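Local coordinates for heme-binding protein A / AI-2 binding protein A (Helicobacter pylori SS1, PDB 6OFQ) that binds short peptides in the periplasm, probably as the substrate-binding component that delivers them to an ABC transporter, at residues K117-L120 and F121-R125; L176-L179 and G180-F183; Y407-G410 and A411-R415. One frame throughout, in Å; residues are numbered along the deposited sequence.

Contact 1. Residues K117-L120 and F121-R125; sequences KDVL and FSFER
The carbonyl oxygen of Asp118 takes two bonds from Ser122. The backbone N of Ser122 reaches Asp118 O at 3.0 Å, and the hydroxyl Ser122 OG, as donor, reaches Asp118 O at 2.8 Å from the opposite face of the carbonyl plane. With OG beside its own backbone N (chi1 -63°), the hydroxyl is folded back along the helix onto the carbonyl one turn earlier. The same OG also pairs with the backbone N of Leu187, so the serine ties helix 116-127 to the loop ahead of helix 189-197; the carboxylate of Asp118 adds a second tie, from OD1 to the N of Lys189 at the start of that helix, while its OD2 holds the N of Ser115 just before helix 116-127. On a neighbouring face Val119 and Phe123 lie side by side and point the same way. CG1 of Val119, anti to the backbone N, meets Phe123 CD1 at 3.9 Å. Leu120 and Glu124 also run alongside one another, CD2 of the leucine coming within 3.9 Å of Glu124 OE2. Further along, Arg125 lays its CD over one face of the Phe121 ring, 3.9 Å above the plane and offset toward the rim, and its NE donates to Ser122 O at 3.1 Å. Salt bridges join Glu124 OE1 to Lys131 and Arg125 NH1 to Asp45. Val119, Leu120 and Phe123 rest on strands 153-160 and 163-168, the Phe123 ring also meeting that of Phe166, whereas Phe121 packs on helix 189-197. Asp118-Ser122, Val119-Phe123, Leu120-Glu124 and Phe121-Arg125 are i to i+4 pairs of a regular alpha-helix, with a serine hydroxyl returned to the i-4 carbonyl, in a helix packed against the antiparallel sheet of a periplasmic binding protein.

Contact 2. Residues L176-L179 and G180-F183; sequences LANL and GMDF
Met181 folds back over the last turn of helix 175-178 and lies alongside Asn178, the two side chains pointing the same way. Its CB sits 3.2 Å from Asn178 O, and CG, beside the backbone N, remains over the same carbonyl, with Asn178 O at 3.4 Å. The sulfur comes next: SD is 3.8 Å from Asn178 OD1 and about as far from Asn178 CA, a van der Waals approach. At chi3 (57°) the chain bends, turning CE away from the asparagine; the methionine side chain as a whole also touches Tyr143 of helix 142-147 and Asp431. Beneath it the backbone closes tightly. Gly180 N donates to Ala177 O at 2.9 Å, and Met181 N donates to Asn178 O, also at 2.9 Å. Both donors stand well above the plane of the carbonyl they use, 54° out for the first bond and 58° for the second, so each N-H comes in over the peptide instead of following a lone pair. Phe183 brings CE1 to 4.5 Å from Asn178 O, and its ring lies nearly parallel to that of Tyr143. On the other side of the turn Leu176 and Leu179 pack on Phe94 of strand 91-96. Two successive i to i+3 bonds, the second closing a type I beta turn from Asn178 to Met181, are a common way for a short helix to pass into a loop.

Contact 3. Residues Y407-G410 and A411-R415; sequences YEWG and AYLKR
Strand 400-407 turns here into helix 409-417, with Glu408 at the N-cap position, and the first turn of the helix carries the contact. Glu408 O receives the N of Tyr412 at 2.8 Å. Trp409 O then takes Leu413 N in an almost straight bond (178°), and Gly410 O takes Lys414 N. Over these bonds Leu413 sets CD1 on one face of the Trp409 indole, 3.7 Å from the centroid of the five-membered ring, a CH-pi contact; its CD2 reaches Trp409 CZ2 at 3.8 Å. Trp409 CG lies anti to the backbone N (chi1 -173°), a torsion that swings the indole alongside the helix, where CZ3 also meets Tyr412 CD2 at 3.9 Å. The second CH-pi contact lies at the strand end: Arg415, extended from CG to NE, crosses Tyr407 at about a right angle and puts CD over one face of the phenol, 3.9 Å from the ring centroid, with NE 3.5 Å from Tyr407 CE1. Ring and guanidinium planes are 34° apart. Tyr407 CB in turn meets the edge of the Tyr412 ring. The polar ends have partners outside the two segments: Trp409 NE1 bonds Asp51, Tyr412 OH Phe425 O, Tyr407 OH Glu405 and Arg415 NH1 Glu420. Aliphatic carbons thus cover one face of Tyr407 and one of Trp409 while the polar tips keep their own bonds, and the salt bridge to Glu420 probably helps hold the arginine chain across the tyrosine.

Contacts 1 and 2 are neighbours, their centres 14 Å apart, and they touch where Phe123 CE2 of the helix meets Leu179 CD2 of the turn at 3.9 Å. Gln126, one residue beyond contact 1, also spans the two: its NE2 bonds both Ser122 O and Phe183 O. Contact 3 stands apart, on the opposite side of the chain's centre from contact 2, with nearest atoms about 13 Å away; from contact 1 the nearest atoms are about 17 Å away. Contacts 1 and 2 adjoin the antiparallel sheet that includes strands 91-96 and 153-160, whereas contact 3 starts at the end of strand 400-407 in the mixed sheet that also contains strand 373-380.

Contact 1. Residues K117-L120 and F121-R125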
loop_
_atom_site.group_PDB
_atom_site.type_symbol
_atom_site.label_atom_id
_atom_site.label_comp_id
_atom_site.label_asym_id
_atom_site.label_seq_id
_atom_site.Cartn_x
_atom_site.Cartn_y
_atom_site.Cartn_z
ATOM N N LYS A 117 0.249 -1.315 -27.290
ATOM C CA LYS A 117 -1.110 -0.827 -27.104
ATOM C C LYS A 117 -1.705 -1.118 -25.727
ATOM O O LYS A 117 -2.575 -0.389 -25.271
ATOM C CB LYS A 117 -2.060 -1.365 -28.184
ATOM C CG LYS A 117 -2.451 -2.827 -28.105
ATOM C CD LYS A 117 -3.473 -3.124 -29.201
ATOM C CE LYS A 117 -4.136 -4.477 -29.016
ATOM N NZ LYS A 117 -4.997 -4.861 -30.170
ATOM N N ASP A 118 -1.189 -2.143 -25.065
ATOM C CA ASP A 118 -1.676 -2.515 -23.737
ATOM C C ASP A 118 -1.101 -1.542 -22.706
ATOM O O ASP A 118 -1.763 -1.196 -21.729
ATOM C CB ASP A 118 -1.295 -3.929 -23.371
ATOM C CG ASP A 118 -1.798 -4.936 -24.427
ATOM O OD1 ASP A 118 -3.042 -4.850 -24.548
ATOM O OD2 ASP A 118 -0.999 -5.743 -24.946
ATOM N N VAL A 119 0.119 -1.069 -22.935
ATOM C CA VAL A 119 0.707 -0.011 -22.087
ATOM C C VAL A 119 -0.082 1.279 -22.243
ATOM O O VAL A 119 -0.441 1.928 -21.287
ATOM C CB VAL A 119 2.196 0.154 -22.348
ATOM C CG1 VAL A 119 2.797 1.176 -21.411
ATOM C CG2 VAL A 119 2.954 -1.164 -22.256
ATOM N N LEU A 120 -0.301 1.707 -23.497
ATOM C CA LEU A 120 -1.122 2.863 -23.790
ATOM C C LEU A 120 -2.467 2.719 -23.145
ATOM O O LEU A 120 -2.924 3.637 -22.484
ATOM C CB LEU A 120 -1.276 3.113 -25.307
ATOM C CG LEU A 120 -0.006 3.464 -26.083
ATOM C CD1 LEU A 120 -0.420 3.803 -27.525
ATOM C CD2 LEU A 120 0.656 4.666 -25.437
ATOM N N PHE A 121 -3.157 1.588 -23.303
ATOM C CA PHE A 121 -4.458 1.510 -22.663
ATOM C C PHE A 121 -4.410 1.681 -21.146
ATOM O O PHE A 121 -5.161 2.436 -20.544
ATOM C CB PHE A 121 -5.026 0.119 -22.929
ATOM C CG PHE A 121 -6.310 -0.186 -22.145
ATOM C CD1 PHE A 121 -7.466 0.548 -22.318
ATOM C CD2 PHE A 121 -6.276 -1.135 -21.141
ATOM C CE1 PHE A 121 -8.614 0.282 -21.601
ATOM C CE2 PHE A 121 -7.431 -1.366 -20.383
ATOM C CZ PHE A 121 -8.549 -0.639 -20.588
ATOM N N SER A 122 -3.440 1.013 -20.535
ATOM C CA SER A 122 -3.358 0.954 -19.074
ATOM C C SER A 122 -3.068 2.294 -18.434
ATOM O O SER A 122 -3.562 2.574 -17.359
ATOM C CB SER A 122 -2.323 -0.096 -18.682
ATOM O OG SER A 122 -2.702 -1.397 -19.113
ATOM N N PHE A 123 -2.213 3.072 -19.112
ATOM C CA PHE A 123 -1.849 4.403 -18.644
ATOM C C PHE A 123 -2.820 5.475 -19.105
ATOM O O PHE A 123 -3.233 6.316 -18.334
ATOM C CB PHE A 123 -0.418 4.779 -19.084
ATOM C CG PHE A 123 0.710 4.131 -18.299
ATOM C CD1 PHE A 123 0.947 2.774 -18.355
ATOM C CD2 PHE A 123 1.578 4.917 -17.577
ATOM C CE1 PHE A 123 1.904 2.175 -17.569
ATOM C CE2 PHE A 123 2.559 4.329 -16.851
ATOM C CZ PHE A 123 2.799 2.996 -16.939
ATOM N N GLU A 124 -3.133 5.489 -20.415
ATOM C CA GLU A 124 -3.961 6.526 -20.984
ATOM C C GLU A 124 -5.375 6.586 -20.410
ATOM O O GLU A 124 -5.940 7.668 -20.279
ATOM C CB GLU A 124 -4.051 6.542 -22.495
ATOM C CG GLU A 124 -2.748 6.840 -23.204
ATOM C CD GLU A 124 -2.936 6.786 -24.730
ATOM O OE1 GLU A 124 -3.805 6.067 -25.253
ATOM O OE2 GLU A 124 -2.047 7.415 -25.337
ATOM N N ARG A 125 -5.876 5.450 -19.964
ATOM C CA ARG A 125 -7.171 5.447 -19.352
ATOM C C ARG A 125 -7.211 6.290 -18.092
ATOM O O ARG A 125 -8.276 6.785 -17.692
ATOM C CB ARG A 125 -7.587 4.015 -19.088
ATOM C CG ARG A 125 -6.836 3.330 -17.942
ATOM C CD ARG A 125 -7.039 1.829 -17.942
ATOM N NE ARG A 125 -6.325 1.178 -16.845
ATOM C CZ ARG A 125 -6.848 0.504 -15.837
ATOM N NH1 ARG A 125 -8.156 0.325 -15.739
ATOM N NH2 ARG A 125 -6.052 -0.059 -14.937
#

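Contact 2. Residues L176-L179 and G180-F183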
loop_
_atom_site.group_PDB
_atom_site.type_symbol
_atom_site.label_atom_id
_atom_site.label_comp_id
_atom_site.label_asym_id
_atom_site.label_seq_id
_atom_site.Cartn_x
_atom_site.Cartn_y
_atom_site.Cartn_z
ATOM N N LEU A 176 10.983 5.992 -12.317
ATOM C CA LEU A 176 11.270 4.627 -12.678
ATOM C C LEU A 176 10.681 3.676 -11.653
ATOM O O LEU A 176 10.017 2.696 -12.046
ATOM C CB LEU A 176 12.762 4.390 -12.845
ATOM C CG LEU A 176 13.152 3.014 -13.360
ATOM C CD1 LEU A 176 12.713 2.745 -14.767
ATOM C CD2 LEU A 176 14.655 2.841 -13.193
ATOM N N ALA A 177 10.856 3.947 -10.356
ATOM C CA ALA A 177 10.314 3.072 -9.321
ATOM C C ALA A 177 8.780 3.093 -9.312
ATOM O O ALA A 177 8.117 2.052 -9.152
ATOM C CB ALA A 177 10.805 3.549 -7.962
ATOM N N ASN A 178 8.201 4.232 -9.661
ATOM C CA ASN A 178 6.757 4.378 -9.757
ATOM C C ASN A 178 6.166 3.350 -10.739
ATOM O O ASN A 178 5.044 2.795 -10.593
ATOM C CB ASN A 178 6.261 5.747 -10.172
ATOM C CG ASN A 178 6.493 6.796 -9.131
ATOM O OD1 ASN A 178 6.712 6.528 -7.945
ATOM N ND2 ASN A 178 6.405 8.015 -9.629
ATOM N N LEU A 179 6.891 3.152 -11.840
ATOM C CA LEU A 179 6.444 2.255 -12.908
ATOM C C LEU A 179 6.399 0.831 -12.443
ATOM O O LEU A 179 5.859 -0.022 -13.164
ATOM C CB LEU A 179 7.351 2.354 -14.167
ATOM C CG LEU A 179 7.388 3.760 -14.736
ATOM C CD1 LEU A 179 8.342 3.687 -15.945
ATOM C CD2 LEU A 179 6.025 4.196 -15.138
ATOM N N GLY A 180 6.930 0.461 -11.274
ATOM C CA GLY A 180 6.792 -0.847 -10.639
ATOM C C GLY A 180 5.605 -0.938 -9.741
ATOM O O GLY A 180 5.380 -2.031 -9.211
ATOM N N MET A 181 4.848 0.127 -9.543
ATOM C CA MET A 181 3.724 0.128 -8.588
ATOM C C MET A 181 2.478 -0.546 -9.190
ATOM O O MET A 181 2.216 -0.394 -10.384
ATOM C CB MET A 181 3.433 1.522 -8.094
ATOM C CG MET A 181 4.567 2.076 -7.268
ATOM S SD MET A 181 4.393 3.781 -6.756
ATOM C CE MET A 181 2.832 3.707 -5.865
ATOM N N ASP A 182 1.662 -1.105 -8.293
ATOM C CA ASP A 182 0.507 -1.889 -8.690
ATOM C C ASP A 182 -0.487 -1.099 -9.585
ATOM O O ASP A 182 -1.065 -1.710 -10.488
ATOM C CB ASP A 182 -0.181 -2.370 -7.431
ATOM C CG ASP A 182 0.696 -3.278 -6.597
ATOM O OD1 ASP A 182 1.550 -2.711 -5.894
ATOM O OD2 ASP A 182 0.561 -4.508 -6.675
ATOM N N PHE A 183 -0.655 0.190 -9.336
ATOM C CA PHE A 183 -1.631 0.949 -10.120
ATOM C C PHE A 183 -1.271 1.072 -11.575
ATOM O O PHE A 183 -2.127 1.433 -12.385
ATOM C CB PHE A 183 -1.966 2.295 -9.448
ATOM C CG PHE A 183 -0.945 3.389 -9.698
ATOM C CD1 PHE A 183 0.285 3.478 -9.063
ATOM C CD2 PHE A 183 -1.226 4.384 -10.630
ATOM C CE1 PHE A 183 1.160 4.533 -9.232
ATOM C CE2 PHE A 183 -0.362 5.447 -10.805
ATOM C CZ PHE A 183 0.866 5.509 -10.173
#

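Contact 3. Residues Y407-G410 and A411-R415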
loop_
_atom_site.group_PDB
_atom_site.type_symbol
_atom_site.label_atom_id
_atom_site.label_comp_id
_atom_site.label_asym_id
_atom_site.label_seq_id
_atom_site.Cartn_x
_atom_site.Cartn_y
_atom_site.Cartn_z
ATOM N N TYR A 407 -15.976 0.309 11.275
ATOM C CA TYR A 407 -16.412 0.030 9.917
ATOM C C TYR A 407 -15.626 -1.159 9.367
ATOM O O TYR A 407 -14.445 -1.330 9.688
ATOM C CB TYR A 407 -16.111 1.222 8.996
ATOM C CG TYR A 407 -16.902 2.443 9.386
ATOM C CD1 TYR A 407 -18.244 2.521 9.073
ATOM C CD2 TYR A 407 -16.380 3.406 10.252
ATOM C CE1 TYR A 407 -19.013 3.583 9.481
ATOM C CE2 TYR A 407 -17.142 4.477 10.671
ATOM C CZ TYR A 407 -18.439 4.572 10.253
ATOM O OH TYR A 407 -19.246 5.610 10.733
ATOM N N GLU A 408 -16.272 -1.959 8.519
ATOM C CA GLU A 408 -15.529 -2.991 7.799
ATOM C C GLU A 408 -14.595 -2.292 6.811
ATOM O O GLU A 408 -14.752 -1.122 6.473
ATOM C CB GLU A 408 -16.559 -3.777 6.974
ATOM C CG GLU A 408 -17.621 -4.476 7.827
ATOM C CD GLU A 408 -17.024 -5.559 8.691
ATOM O OE1 GLU A 408 -16.135 -6.283 8.211
ATOM O OE2 GLU A 408 -17.419 -5.685 9.871
ATOM N N TRP A 409 -13.574 -3.017 6.360
ATOM C CA TRP A 409 -12.458 -2.406 5.599
ATOM C C TRP A 409 -12.880 -1.661 4.337
ATOM O O TRP A 409 -12.413 -0.527 4.125
ATOM C CB TRP A 409 -11.418 -3.472 5.280
ATOM C CG TRP A 409 -10.089 -3.088 4.645
ATOM C CD1 TRP A 409 -9.536 -3.623 3.508
ATOM C CD2 TRP A 409 -9.164 -2.096 5.127
ATOM N NE1 TRP A 409 -8.313 -3.054 3.311
ATOM C CE2 TRP A 409 -8.028 -2.132 4.272
ATOM C CE3 TRP A 409 -9.187 -1.204 6.204
ATOM C CZ2 TRP A 409 -6.966 -1.267 4.410
ATOM C CZ3 TRP A 409 -8.121 -0.361 6.363
ATOM C CH2 TRP A 409 -6.996 -0.441 5.500
ATOM N N GLY A 410 -13.733 -2.275 3.519
ATOM C CA GLY A 410 -14.082 -1.513 2.311
ATOM C C GLY A 410 -14.777 -0.200 2.612
ATOM O O GLY A 410 -14.485 0.828 2.016
ATOM N N ALA A 411 -15.748 -0.220 3.518
ATOM C CA ALA A 411 -16.458 0.976 3.961
ATOM C C ALA A 411 -15.492 1.958 4.584
ATOM O O ALA A 411 -15.646 3.158 4.406
ATOM C CB ALA A 411 -17.578 0.689 4.903
ATOM N N TYR A 412 -14.541 1.445 5.355
ATOM C CA TYR A 412 -13.617 2.336 6.062
ATOM C C TYR A 412 -12.804 3.100 5.024
ATOM O O TYR A 412 -12.554 4.290 5.149
ATOM C CB TYR A 412 -12.727 1.471 6.943
ATOM C CG TYR A 412 -11.777 2.234 7.833
ATOM C CD1 TYR A 412 -12.137 2.554 9.099
ATOM C CD2 TYR A 412 -10.476 2.514 7.431
ATOM C CE1 TYR A 412 -11.309 3.256 9.941
ATOM C CE2 TYR A 412 -9.614 3.183 8.285
ATOM C CZ TYR A 412 -10.033 3.500 9.564
ATOM O OH TYR A 412 -9.231 4.127 10.505
ATOM N N LEU A 413 -12.236 2.394 4.069
ATOM C CA LEU A 413 -11.469 3.037 2.968
ATOM C C LEU A 413 -12.314 4.070 2.215
ATOM O O LEU A 413 -11.838 5.159 1.927
ATOM C CB LEU A 413 -10.960 1.965 2.000
ATOM C CG LEU A 413 -9.917 0.968 2.533
ATOM C CD1 LEU A 413 -9.737 -0.248 1.634
ATOM C CD2 LEU A 413 -8.581 1.664 2.534
ATOM N N LYS A 414 -13.589 3.766 2.015
ATOM C CA LYS A 414 -14.430 4.695 1.250
ATOM C C LYS A 414 -14.713 5.960 2.062
ATOM O O LYS A 414 -14.511 7.115 1.626
ATOM C CB LYS A 414 -15.748 3.983 0.891
ATOM C CG LYS A 414 -16.741 4.840 0.111
ATOM C CD LYS A 414 -18.120 4.205 -0.136
ATOM C CE LYS A 414 -18.985 5.227 -0.869
ATOM N NZ LYS A 414 -18.456 5.801 -2.160
ATOM N N ARG A 415 -15.128 5.784 3.321
ATOM C CA ARG A 415 -15.541 6.915 4.146
ATOM C C ARG A 415 -14.350 7.797 4.505
ATOM O O ARG A 415 -14.453 9.014 4.441
ATOM C CB ARG A 415 -16.229 6.453 5.409
ATOM C CG ARG A 415 -17.515 5.709 5.146
ATOM C CD ARG A 415 -18.196 5.293 6.430
ATOM N NE ARG A 415 -19.507 4.640 6.214
ATOM C CZ ARG A 415 -20.641 5.290 6.013
ATOM N NH1 ARG A 415 -20.708 6.607 5.953
ATOM N NH2 ARG A 415 -21.773 4.598 5.844
#